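Local structure of malonyl CoA-acyl carrier protein transacylase (3QAT) at residues Glu45-Ile51 / Asn64-Ala68; Leu105-Phe111 / Val225-Ile231; Leu119-Arg123 / Ala217-Leu222; Leu161-Asn166 / Phe206-Leu210; Ile235-Ser239 / Leu252-Gln256. The protein catalyses transfer of the malonyl group from malonyl-CoA to acyl carrier protein, a step that supplies extension units for fatty acid biosynthesis. One frame throughout, in Å; residues are numbered along the deposited sequence.

Interaction 1: Glu45-Ile51 / Asn64-Ala68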
# COMPACT_ATOMS: atom_id res chain seq x y z
N GLU A 45 5.86 12.81 -17.84
CA GLU A 45 5.87 11.51 -18.51
C GLU A 45 4.45 11.08 -18.80
O GLU A 45 3.59 11.32 -17.95
CB GLU A 45 6.46 10.45 -17.54
CG GLU A 45 6.85 9.14 -18.19
CD GLU A 45 7.04 8.02 -17.19
OE1 GLU A 45 6.72 8.17 -15.98
OE2 GLU A 45 7.52 6.96 -17.62
N LYS A 46 4.22 10.41 -19.92
CA LYS A 46 2.91 9.80 -20.18
C LYS A 46 2.80 8.44 -19.44
O LYS A 46 2.65 7.37 -20.05
CB LYS A 46 2.66 9.62 -21.68
CG LYS A 46 2.39 10.91 -22.43
CD LYS A 46 0.98 11.43 -22.10
CE LYS A 46 0.56 12.62 -22.99
NZ LYS A 46 -0.88 12.99 -22.77
N LEU A 47 2.84 8.50 -18.11
CA LEU A 47 2.66 7.30 -17.30
C LEU A 47 1.32 6.66 -17.60
O LEU A 47 1.21 5.42 -17.61
CB LEU A 47 2.77 7.67 -15.81
CG LEU A 47 2.51 6.51 -14.84
CD1 LEU A 47 3.53 5.34 -14.99
CD2 LEU A 47 2.44 7.02 -13.38
N SER A 48 0.30 7.49 -17.84
CA SER A 48 -1.03 6.97 -18.12
C SER A 48 -1.06 5.98 -19.30
O SER A 48 -1.87 5.06 -19.31
CB SER A 48 -2.02 8.12 -18.35
OG SER A 48 -1.61 8.88 -19.50
N ASP A 49 -0.17 6.15 -20.29
CA ASP A 49 -0.13 5.18 -21.40
C ASP A 49 0.28 3.78 -20.91
O ASP A 49 -0.24 2.78 -21.39
CB ASP A 49 0.80 5.65 -22.51
CG ASP A 49 0.19 6.76 -23.38
OD1 ASP A 49 -1.05 6.87 -23.46
OD2 ASP A 49 0.98 7.47 -24.03
N ILE A 50 1.22 3.73 -19.98
CA ILE A 50 1.65 2.47 -19.37
C ILE A 50 0.52 1.89 -18.51
O ILE A 50 0.23 0.69 -18.56
CB ILE A 50 2.93 2.68 -18.54
CG1 ILE A 50 4.10 3.09 -19.44
CG2 ILE A 50 3.26 1.43 -17.69
CD1 ILE A 50 5.29 3.70 -18.63
N ILE A 51 -0.14 2.75 -17.73
CA ILE A 51 -1.29 2.32 -16.95
C ILE A 51 -2.37 1.68 -17.83
O ILE A 51 -2.86 0.59 -17.50
CB ILE A 51 -1.88 3.48 -16.13
CG1 ILE A 51 -0.79 4.09 -15.25
CG2 ILE A 51 -3.09 3.00 -15.30
CD1 ILE A 51 -1.29 5.28 -14.36
N ASN A 64 6.87 2.73 -11.57
CA ASN A 64 5.59 2.98 -12.25
C ASN A 64 4.37 2.63 -11.41
O ASN A 64 3.42 3.43 -11.31
CB ASN A 64 5.58 2.27 -13.60
CG ASN A 64 6.62 2.84 -14.52
OD1 ASN A 64 6.97 4.03 -14.42
ND2 ASN A 64 7.15 2.01 -15.41
N ALA A 65 4.40 1.44 -10.81
CA ALA A 65 3.25 0.94 -10.06
C ALA A 65 2.88 1.87 -8.90
O ALA A 65 1.71 2.01 -8.58
CB ALA A 65 3.53 -0.47 -9.54
N GLN A 66 3.88 2.47 -8.25
CA GLN A 66 3.55 3.28 -7.06
C GLN A 66 2.75 4.56 -7.43
O GLN A 66 1.64 4.72 -6.94
CB GLN A 66 4.80 3.62 -6.23
CG GLN A 66 5.47 2.37 -5.65
CD GLN A 66 6.47 2.70 -4.55
OE1 GLN A 66 6.24 3.61 -3.73
NE2 GLN A 66 7.59 1.96 -4.50
N PRO A 67 3.28 5.43 -8.32
CA PRO A 67 2.44 6.58 -8.66
C PRO A 67 1.17 6.15 -9.41
O PRO A 67 0.11 6.80 -9.24
CB PRO A 67 3.35 7.48 -9.54
CG PRO A 67 4.45 6.52 -10.07
CD PRO A 67 4.65 5.54 -8.91
N ALA A 68 1.25 5.06 -10.20
CA ALA A 68 0.03 4.62 -10.95
C ALA A 68 -1.12 4.18 -10.04
O ALA A 68 -2.27 4.55 -10.26
CB ALA A 68 0.36 3.49 -11.92
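Two helical pieces meet here almost at right angles: the axes of 47-51 and 64-68 cross at -97°, 10.4 Å apart at closest approach, so the contact is a small patch of side chains rather than a long seam. At its tightest point Ile51 CD1 presses to 3.4 Å of Ala68 CB, a close methyl-to-methyl contact. Leu47 does most of the filling from the first segment. Its CD2 lies 3.9 Å from Pro67 CG and 4.3 Å from Ala68 CB, while its CD1 packs 3.7 Å from Asn64 OD1. Pro67 kinks helix 62-82, because its nitrogen has no hydrogen to give to the turn before, and its ring faces Leu47.

The patch belongs to the helical part of the acyl transferase domain, where the chain goes from helix 47-53 through helix 56-60 into the long helix 62-82. Helix 30-43 adds Phe36 against Ile51 and Leu43 against Pro67.

The polar groups at the edge look elsewhere for partners. Glu45 OE1 forms a salt bridge with Arg121, and Asn64 ND2 donates to the carbonyl of Val58; between the segments Glu45 OE2 and Asn64 OD1, both oxygens, stay 4.4 Å apart. Ile50 closes the same edge, with CD1 4.1 Å from Asn64 ND2.

Interaction 2: Leu105-Phe111 / Val225-Ile231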
# COMPACT_ATOMS: atom_id res chain seq x y z
N LEU A 105 -2.83 9.60 2.57
CA LEU A 105 -2.48 10.96 2.99
C LEU A 105 -2.90 12.00 1.96
O LEU A 105 -3.34 13.08 2.33
CB LEU A 105 -0.99 11.05 3.34
CG LEU A 105 -0.57 10.31 4.63
CD1 LEU A 105 0.94 10.19 4.76
CD2 LEU A 105 -1.15 11.03 5.90
N CYS A 106 -2.80 11.69 0.66
CA CYS A 106 -3.29 12.61 -0.33
C CYS A 106 -4.83 12.78 -0.21
O CYS A 106 -5.36 13.90 -0.29
CB CYS A 106 -2.87 12.12 -1.74
SG CYS A 106 -3.30 13.28 -3.07
N ALA A 107 -5.52 11.67 0.01
CA ALA A 107 -6.99 11.71 0.13
C ALA A 107 -7.39 12.52 1.36
O ALA A 107 -8.44 13.17 1.36
CB ALA A 107 -7.55 10.31 0.22
N ALA A 108 -6.55 12.48 2.38
CA ALA A 108 -6.81 13.23 3.63
C ALA A 108 -6.22 14.65 3.60
O ALA A 108 -6.24 15.37 4.62
CB ALA A 108 -6.29 12.41 4.83
N GLY A 109 -5.71 15.07 2.43
CA GLY A 109 -5.22 16.43 2.24
C GLY A 109 -3.83 16.78 2.75
O GLY A 109 -3.47 17.96 2.75
N THR A 110 -3.05 15.79 3.17
CA THR A 110 -1.72 16.06 3.75
C THR A 110 -0.72 16.51 2.71
O THR A 110 0.11 17.39 2.99
CB THR A 110 -1.21 14.81 4.51
OG1 THR A 110 -1.93 14.71 5.75
CG2 THR A 110 0.32 14.85 4.84
N PHE A 111 -0.76 15.87 1.54
CA PHE A 111 0.06 16.27 0.40
C PHE A 111 -0.82 16.58 -0.80
O PHE A 111 -1.91 16.00 -0.97
CB PHE A 111 0.97 15.12 -0.08
CG PHE A 111 1.82 14.48 0.98
CD1 PHE A 111 2.75 15.23 1.71
CD2 PHE A 111 1.70 13.10 1.21
CE1 PHE A 111 3.56 14.61 2.67
CE2 PHE A 111 2.51 12.47 2.17
CZ PHE A 111 3.45 13.23 2.90
N VAL A 225 8.86 18.77 1.17
CA VAL A 225 7.52 18.87 0.62
C VAL A 225 6.58 19.63 1.56
O VAL A 225 6.64 19.46 2.79
CB VAL A 225 6.95 17.43 0.30
CG1 VAL A 225 6.61 16.64 1.55
CG2 VAL A 225 5.77 17.52 -0.61
N ASN A 226 5.70 20.44 0.98
CA ASN A 226 4.61 21.02 1.78
C ASN A 226 3.72 19.93 2.35
O ASN A 226 3.36 18.96 1.65
CB ASN A 226 3.75 21.94 0.94
CG ASN A 226 4.46 23.21 0.57
OD1 ASN A 226 5.20 23.78 1.38
ND2 ASN A 226 4.23 23.69 -0.65
N LYS A 227 3.41 20.07 3.63
CA LYS A 227 2.54 19.10 4.28
C LYS A 227 1.62 19.77 5.30
O LYS A 227 1.96 20.82 5.88
CB LYS A 227 3.34 17.96 4.93
CG LYS A 227 4.20 18.37 6.10
CD LYS A 227 5.18 17.28 6.46
CE LYS A 227 5.96 17.65 7.72
NZ LYS A 227 6.85 18.87 7.55
N THR A 228 0.46 19.15 5.46
CA THR A 228 -0.55 19.57 6.43
C THR A 228 -1.04 18.34 7.20
O THR A 228 -1.03 17.23 6.67
CB THR A 228 -1.77 20.22 5.74
OG1 THR A 228 -1.36 20.97 4.59
CG2 THR A 228 -2.47 21.15 6.72
N ALA A 229 -1.49 18.55 8.44
CA ALA A 229 -2.09 17.45 9.22
C ALA A 229 -3.26 16.86 8.42
O ALA A 229 -4.07 17.61 7.85
CB ALA A 229 -2.60 17.97 10.60
N PRO A 230 -3.36 15.52 8.36
CA PRO A 230 -4.50 14.95 7.63
C PRO A 230 -5.84 15.28 8.30
O PRO A 230 -5.90 15.42 9.54
CB PRO A 230 -4.24 13.43 7.69
CG PRO A 230 -3.46 13.26 8.97
CD PRO A 230 -2.54 14.49 9.02
N ILE A 231 -6.89 15.41 7.50
CA ILE A 231 -8.21 15.83 8.02
C ILE A 231 -8.91 14.74 8.84
O ILE A 231 -9.80 15.03 9.67
CB ILE A 231 -9.14 16.32 6.88
CG1 ILE A 231 -9.44 15.16 5.93
CG2 ILE A 231 -8.55 17.57 6.20
CD1 ILE A 231 -10.63 15.33 5.10
O HOH W 1 -5.26 17.95 5.42
O HOH W 2 -0.06 20.38 2.27
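Leu105, still in the helix, reaches across with CD2 to 4.3 Å from Pro230 CB. Ala108 is the first residue to leave helical geometry, and its carbonyl is put to work: Ala108 O accepts from Ile231 N at 3.0 Å and accepts a second hydrogen bond, from water 1, at 2.9 Å; the same water also donates to Ala229 O at 2.7 Å. Its methyl packs on the proline, with Ala108 CB 3.7 Å from Pro230 CB. Gly109, at positive phi, is the C' residue of a Schellman motif that stops the helix, with bonds from Thr110 N to Leu105 O (2.9 Å) and from Gly109 N to Cys106 O (3.0 Å). Thr110 then pairs with Thr228 twice, as Thr228 N donates to Thr110 O at 3.1 Å and Thr110 OG1 to Thr228 O at 2.8 Å. Water 2 joins Thr110 O (3.1 Å) to Thr228 OG1 (2.7 Å). Last comes Phe111, whose CE1 rests 3.8 Å from Val225 CG1. The chain of 225-231, extended as far as Pro230 and leading from helix 212-224 to strand 234-235, thus lies along the end of helix 100-107, with helix 113-129 beside Phe111, helix 246-258 against Leu105 and Pro230, and helix 87-90 against Ile231.

Interaction 3: Leu119-Arg123 / Ala217-Leu222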
# COMPACT_ATOMS: atom_id res chain seq x y z
N LEU A 119 6.59 12.14 -4.90
CA LEU A 119 7.12 11.38 -3.76
C LEU A 119 7.13 9.89 -4.09
O LEU A 119 8.10 9.21 -3.75
CB LEU A 119 6.30 11.61 -2.48
CG LEU A 119 6.48 12.96 -1.77
CD1 LEU A 119 5.33 13.13 -0.79
CD2 LEU A 119 7.83 13.02 -1.05
N LEU A 120 6.07 9.40 -4.75
CA LEU A 120 5.99 7.96 -5.07
C LEU A 120 6.95 7.54 -6.17
O LEU A 120 7.49 6.44 -6.14
CB LEU A 120 4.55 7.53 -5.37
CG LEU A 120 3.68 7.55 -4.11
CD1 LEU A 120 2.26 7.31 -4.54
CD2 LEU A 120 4.15 6.48 -3.10
N ARG A 121 7.21 8.44 -7.12
CA ARG A 121 8.24 8.19 -8.11
C ARG A 121 9.65 8.13 -7.46
O ARG A 121 10.43 7.23 -7.74
CB ARG A 121 8.13 9.22 -9.24
CG ARG A 121 9.29 9.25 -10.24
CD ARG A 121 9.59 7.91 -10.90
NE ARG A 121 8.43 7.28 -11.58
CZ ARG A 121 8.00 7.60 -12.80
NH1 ARG A 121 8.51 8.63 -13.48
NH2 ARG A 121 7.01 6.89 -13.33
N ILE A 122 9.91 9.06 -6.54
CA ILE A 122 11.18 9.05 -5.78
C ILE A 122 11.27 7.74 -4.98
O ILE A 122 12.34 7.09 -4.94
CB ILE A 122 11.27 10.30 -4.86
CG1 ILE A 122 11.54 11.53 -5.73
CG2 ILE A 122 12.37 10.10 -3.79
CD1 ILE A 122 11.25 12.86 -4.98
N ARG A 123 10.16 7.34 -4.38
CA ARG A 123 10.15 6.15 -3.54
C ARG A 123 10.44 4.89 -4.38
O ARG A 123 11.30 4.07 -4.03
CB ARG A 123 8.78 6.03 -2.86
CG ARG A 123 8.74 5.04 -1.70
CD ARG A 123 7.42 5.21 -0.93
NE ARG A 123 7.26 4.28 0.21
CZ ARG A 123 6.72 3.06 0.11
NH1 ARG A 123 6.34 2.55 -1.08
NH2 ARG A 123 6.58 2.30 1.21
N ALA A 217 16.59 8.35 1.17
CA ALA A 217 16.04 9.13 0.05
C ALA A 217 14.66 9.71 0.40
O ALA A 217 14.35 10.88 0.08
CB ALA A 217 15.99 8.30 -1.25
N MET A 218 13.83 8.92 1.07
CA MET A 218 12.49 9.41 1.44
C MET A 218 12.55 10.47 2.53
O MET A 218 11.75 11.40 2.54
CB MET A 218 11.55 8.27 1.85
CG MET A 218 11.12 7.35 0.70
SD MET A 218 10.56 8.24 -0.78
CE MET A 218 9.17 9.21 -0.19
N LYS A 219 13.50 10.32 3.46
CA LYS A 219 13.71 11.33 4.50
C LYS A 219 13.97 12.68 3.82
O LYS A 219 13.33 13.66 4.16
CB LYS A 219 14.85 10.94 5.43
N ASN A 220 14.90 12.71 2.87
CA ASN A 220 15.23 13.98 2.21
C ASN A 220 14.07 14.55 1.40
O ASN A 220 13.80 15.76 1.42
CB ASN A 220 16.48 13.81 1.36
CG ASN A 220 17.74 13.71 2.21
OD1 ASN A 220 17.78 14.20 3.34
ND2 ASN A 220 18.77 13.05 1.68
N ALA A 221 13.34 13.67 0.71
CA ALA A 221 12.20 14.15 -0.07
C ALA A 221 11.07 14.67 0.80
O ALA A 221 10.44 15.68 0.48
CB ALA A 221 11.69 13.04 -1.02
N LEU A 222 10.79 13.97 1.90
CA LEU A 222 9.68 14.35 2.77
C LEU A 222 9.97 15.62 3.57
O LEU A 222 9.03 16.34 3.93
CB LEU A 222 9.32 13.20 3.70
CG LEU A 222 8.61 12.05 2.99
CD1 LEU A 222 8.69 10.83 3.89
CD2 LEU A 222 7.16 12.44 2.73
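Met218 is the main bump of this interface. With all three chi angles in m wells its side chain curls into a hollow on the other helix formed by Leu119, Ile122 and Arg123: Met218 SD comes within 3.5 Å of both Arg123 CA and CB and 4.0 Å of Ile122 CG2, and Met218 CE tucks in 3.7 Å from Leu119 O. The reverse fit centres on Ala221, whose small methyl leaves a dip for two larger side chains. Leu119 CD2 settles 3.9 Å from Ala221 CB, and Ile122 CD1 covers the same CB at 4.0 Å. The tip of Leu119 also wedges against its neighbours in that surface, CD2 being 3.9 Å from Leu222 CD2 and 4.1 Å from Met218 CE.

This is antiparallel helix packing, with N-to-C directions 161° apart and axes 10.0 Å apart; each helix offers residues spaced three and four apart, 119, 122 and 123 against 218, 221 and 222. It joins helix 113-129 to helix 212-224, some ninety residues further along the acyl transferase chain.

Beyond the apolar seam, Arg123 runs on with an extended side chain whose guanidinium is hydrogen-bonded to Gln256, Gln66 and Ser98. Ser98 lies in a GxSxG sequence and is probably the acylated nucleophile, and in this family an arginine so placed binds the malonyl carboxylate, so a similar role for Arg123 is likely.

Interaction 4: Leu161-Asn166 / Phe206-Leu210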
# COMPACT_ATOMS: atom_id res chain seq x y z
N LEU A 161 20.39 -12.02 6.31
CA LEU A 161 19.28 -11.29 6.92
C LEU A 161 17.94 -11.73 6.32
O LEU A 161 17.82 -11.82 5.10
CB LEU A 161 19.44 -9.77 6.72
CG LEU A 161 18.40 -8.84 7.35
CD1 LEU A 161 18.23 -9.11 8.83
CD2 LEU A 161 18.75 -7.37 7.11
N CYS A 162 16.98 -12.04 7.19
CA CYS A 162 15.61 -12.37 6.77
C CYS A 162 14.66 -11.79 7.80
O CYS A 162 14.82 -12.02 9.00
CB CYS A 162 15.44 -13.89 6.64
SG CYS A 162 13.83 -14.45 6.04
N GLN A 163 13.67 -11.04 7.33
CA GLN A 163 12.78 -10.31 8.22
C GLN A 163 11.34 -10.45 7.75
O GLN A 163 11.10 -10.77 6.58
CB GLN A 163 13.15 -8.82 8.21
CG GLN A 163 14.43 -8.53 8.95
CD GLN A 163 14.86 -7.09 8.77
OE1 GLN A 163 15.22 -6.68 7.69
NE2 GLN A 163 14.81 -6.33 9.86
N ILE A 164 10.39 -10.24 8.65
CA ILE A 164 8.97 -10.16 8.23
C ILE A 164 8.71 -8.80 7.57
O ILE A 164 8.85 -7.75 8.22
CB ILE A 164 8.02 -10.40 9.41
CG1 ILE A 164 8.17 -11.85 9.90
CG2 ILE A 164 6.56 -10.09 9.00
CD1 ILE A 164 7.27 -12.20 11.08
N ALA A 165 8.33 -8.83 6.29
CA ALA A 165 8.02 -7.62 5.53
C ALA A 165 6.55 -7.22 5.65
O ALA A 165 6.23 -6.04 5.74
CB ALA A 165 8.38 -7.84 4.07
N ASN A 166 5.65 -8.20 5.60
CA ASN A 166 4.22 -7.88 5.76
C ASN A 166 3.62 -8.92 6.71
O ASN A 166 3.89 -10.12 6.58
CB ASN A 166 3.38 -8.13 4.51
CG ASN A 166 3.67 -7.24 3.29
OD1 ASN A 166 3.01 -7.49 2.27
ND2 ASN A 166 4.54 -6.20 3.35
N PHE A 206 11.92 -5.47 -0.27
CA PHE A 206 11.10 -4.41 0.36
C PHE A 206 10.90 -4.72 1.85
O PHE A 206 10.82 -5.90 2.28
CB PHE A 206 9.70 -4.33 -0.31
CG PHE A 206 9.71 -3.95 -1.77
CD1 PHE A 206 9.89 -2.63 -2.16
CD2 PHE A 206 9.48 -4.90 -2.75
CE1 PHE A 206 9.88 -2.26 -3.50
CE2 PHE A 206 9.46 -4.55 -4.12
CZ PHE A 206 9.66 -3.23 -4.48
N HIS A 207 10.81 -3.66 2.65
CA HIS A 207 10.50 -3.80 4.09
C HIS A 207 11.48 -4.69 4.82
O HIS A 207 11.09 -5.51 5.66
CB HIS A 207 9.03 -4.26 4.28
CG HIS A 207 8.09 -3.28 3.67
ND1 HIS A 207 7.97 -2.00 4.15
CD2 HIS A 207 7.35 -3.34 2.54
CE1 HIS A 207 7.16 -1.31 3.36
NE2 HIS A 207 6.78 -2.10 2.36
N SER A 208 12.74 -4.51 4.46
CA SER A 208 13.85 -5.10 5.19
C SER A 208 14.89 -4.03 5.42
O SER A 208 14.82 -2.95 4.83
CB SER A 208 14.47 -6.26 4.42
OG SER A 208 15.28 -5.81 3.35
N ALA A 209 15.87 -4.34 6.27
CA ALA A 209 16.93 -3.36 6.57
C ALA A 209 17.75 -3.01 5.33
O ALA A 209 18.40 -1.95 5.28
CB ALA A 209 17.83 -3.88 7.69
N LEU A 210 17.72 -3.88 4.31
CA LEU A 210 18.42 -3.63 3.05
C LEU A 210 17.90 -2.40 2.29
O LEU A 210 18.58 -1.88 1.40
CB LEU A 210 18.37 -4.86 2.14
CG LEU A 210 19.08 -6.13 2.62
CD1 LEU A 210 18.80 -7.25 1.64
CD2 LEU A 210 20.58 -5.92 2.70
O HOH W 3 10.94 -5.71 8.37
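Gln163 makes the one direct hydrogen bond between the segments, and its rotamer explains how: chi1 in m and chi2 in t carry the amide out from the strand, so that Gln163 OE1 accepts from Ala209 N at 2.8 Å. Leu161, with chi1 in t and chi2 in p, lays CD2 3.7 Å from Ala209 CB. Ser208 holds chi1 in p, which brings OG 3.3 Å from Leu210 N, an ST turn at the start of the 3-10 turn; OG is also bonded to the carbonyl of Pro205.

His207 has left-handed backbone angles (phi 58°, psi 41°) and chi1 in m. Its CB packs 3.6 Å from Ala165 CB, and the ring runs past Asn166, with CD2 4.1 Å from Asn166 ND2; that amide is held by its own bond to Ala165 O at 2.9 Å. The imidazole is clamped between Gln256 O on ND1 and Ser98 OG on NE2, consistent with the Ser-His catalytic pair of malonyl transferases.

Strand 162-169 lies between strands 172-176 and 261-262 in the mixed sheet of the small subdomain, with Ala165 and Asn166 forming a classic bulge opposite Val174, and the 206-210 loop passes beside it on the way from strand 196-200 to helix 212-224.

Interaction 5: Ile235-Ser239 / Leu252-Gln256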
# COMPACT_ATOMS: atom_id res chain seq x y z
N ILE A 235 -4.00 5.49 10.08
CA ILE A 235 -3.55 4.38 10.92
C ILE A 235 -2.26 3.85 10.27
O ILE A 235 -2.31 3.09 9.30
CB ILE A 235 -4.61 3.25 11.03
CG1 ILE A 235 -6.00 3.81 11.34
CG2 ILE A 235 -4.15 2.21 12.09
CD1 ILE A 235 -6.07 4.75 12.59
N ALA A 236 -1.12 4.29 10.78
CA ALA A 236 0.17 4.06 10.13
C ALA A 236 0.59 2.61 10.17
O ALA A 236 0.38 1.91 11.16
CB ALA A 236 1.27 4.95 10.73
N ASN A 237 1.24 2.16 9.09
CA ASN A 237 1.72 0.78 8.99
C ASN A 237 2.67 0.38 10.13
O ASN A 237 2.72 -0.79 10.51
CB ASN A 237 2.51 0.57 7.68
CG ASN A 237 1.67 0.55 6.41
OD1 ASN A 237 2.27 0.52 5.34
ND2 ASN A 237 0.35 0.49 6.49
N VAL A 238 3.44 1.36 10.66
CA VAL A 238 4.50 1.08 11.63
C VAL A 238 3.95 1.10 13.06
O VAL A 238 4.37 0.31 13.90
CB VAL A 238 5.66 2.13 11.47
CG1 VAL A 238 6.63 2.14 12.67
CG2 VAL A 238 6.42 1.81 10.18
N SER A 239 2.97 1.97 13.28
CA SER A 239 2.51 2.27 14.66
C SER A 239 1.14 1.69 15.01
O SER A 239 0.85 1.44 16.20
CB SER A 239 2.49 3.77 14.90
OG SER A 239 1.52 4.40 14.06
N LEU A 252 7.39 8.28 10.49
CA LEU A 252 6.81 6.95 10.32
C LEU A 252 6.83 6.45 8.88
O LEU A 252 7.00 5.25 8.67
CB LEU A 252 5.39 6.90 10.87
CG LEU A 252 5.23 7.15 12.37
CD1 LEU A 252 3.76 7.41 12.65
CD2 LEU A 252 5.74 5.95 13.20
N LEU A 253 6.68 7.36 7.91
CA LEU A 253 6.86 6.98 6.48
C LEU A 253 8.30 6.53 6.19
O LEU A 253 8.52 5.57 5.42
CB LEU A 253 6.46 8.13 5.55
CG LEU A 253 4.97 8.51 5.55
CD1 LEU A 253 4.81 9.75 4.69
CD2 LEU A 253 4.13 7.37 4.97
N VAL A 254 9.28 7.21 6.79
CA VAL A 254 10.68 6.81 6.64
C VAL A 254 10.93 5.43 7.28
O VAL A 254 11.56 4.54 6.67
CB VAL A 254 11.63 7.90 7.20
CG1 VAL A 254 13.08 7.40 7.19
CG2 VAL A 254 11.52 9.20 6.40
N GLN A 255 10.45 5.26 8.52
CA GLN A 255 10.59 3.99 9.23
C GLN A 255 9.91 2.84 8.48
O GLN A 255 10.40 1.69 8.48
CB GLN A 255 9.97 4.10 10.62
CG GLN A 255 10.70 5.05 11.56
CD GLN A 255 9.91 5.29 12.83
OE1 GLN A 255 9.36 4.36 13.43
NE2 GLN A 255 9.82 6.55 13.24
N GLN A 256 8.79 3.16 7.83
CA GLN A 256 8.01 2.17 7.09
C GLN A 256 8.83 1.46 6.00
O GLN A 256 8.66 0.25 5.75
CB GLN A 256 6.78 2.88 6.50
CG GLN A 256 5.65 1.96 6.06
CD GLN A 256 5.85 1.40 4.69
OE1 GLN A 256 6.80 1.77 3.97
NE2 GLN A 256 4.98 0.47 4.31
O HOH W 4 4.00 3.85 8.75
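After Ile235, whose backbone is extended, the chain bends: Asn237, Val238 and Ser239 all have helix-like phi and psi, and a weak bond of 3.3 Å from Ser239 N to Ala236 O closes the turn. Opposite it, 252-256 is regular helix, with Gln256 N bonded to Leu252 O at 2.9 Å. The backbones come nearest at Val238 and Gln256, with CA atoms 5.8 Å apart, and water 4 spans the gap by accepting from Val238 N (3.2 Å) and donating weakly to Leu252 O (3.3 Å).

Val238 gives the contact its largest covered area. Its CG2 lies 3.5 Å from Gln256 CA, and its CG1 3.9 Å from Leu252 CD2 and 3.6 Å from Gln255 OE1, the amide NE2 of Gln255 being hydrogen-bonded to Ser251 OG. Leu252 CD1 meets Ala236 CB at 4.0 Å. The polar link is Gln256 NE2 to Asn237 OD1, 2.9 Å; Asn237 OD1 also accepts from Ser98 N and its ND2 donates to Gly96 O, so the turn is hydrogen-bonded to Gly96 and Ser98 of the probable nucleophile elbow. Gln256 OE1 accepts from Arg123, and the backbone Gln256 O from His207 ND1.

The turn connects the short strands 234-235 and 242-243, with helix 263-272 packing on Ile235, while helix 246-258 lies against helices 100-107 and 212-224 through Leu253.

In the fold
From the N terminus, interaction 1 closes first, a short loop that sets helix 47-53 across helix 62-82. Interaction 2 opens at residue 105 and closes only at 231; within that span lies interaction 3 (119 to 222), and within that again interaction 4 (161 to 210), which closes a loop within the small subdomain and ties its strand 162-169 to the segment leading back to helix 212-224. Interaction 5 follows in series. None of the loops cross. In space interaction 3 is the hub: Arg121 and Arg123 reach interaction 1, Leu119 and Leu222 touch Phe111 of interaction 2, and Arg123 meets Gln256 of interaction 5, which bonds His207 of interaction 4, so both subdomains converge on Ser98.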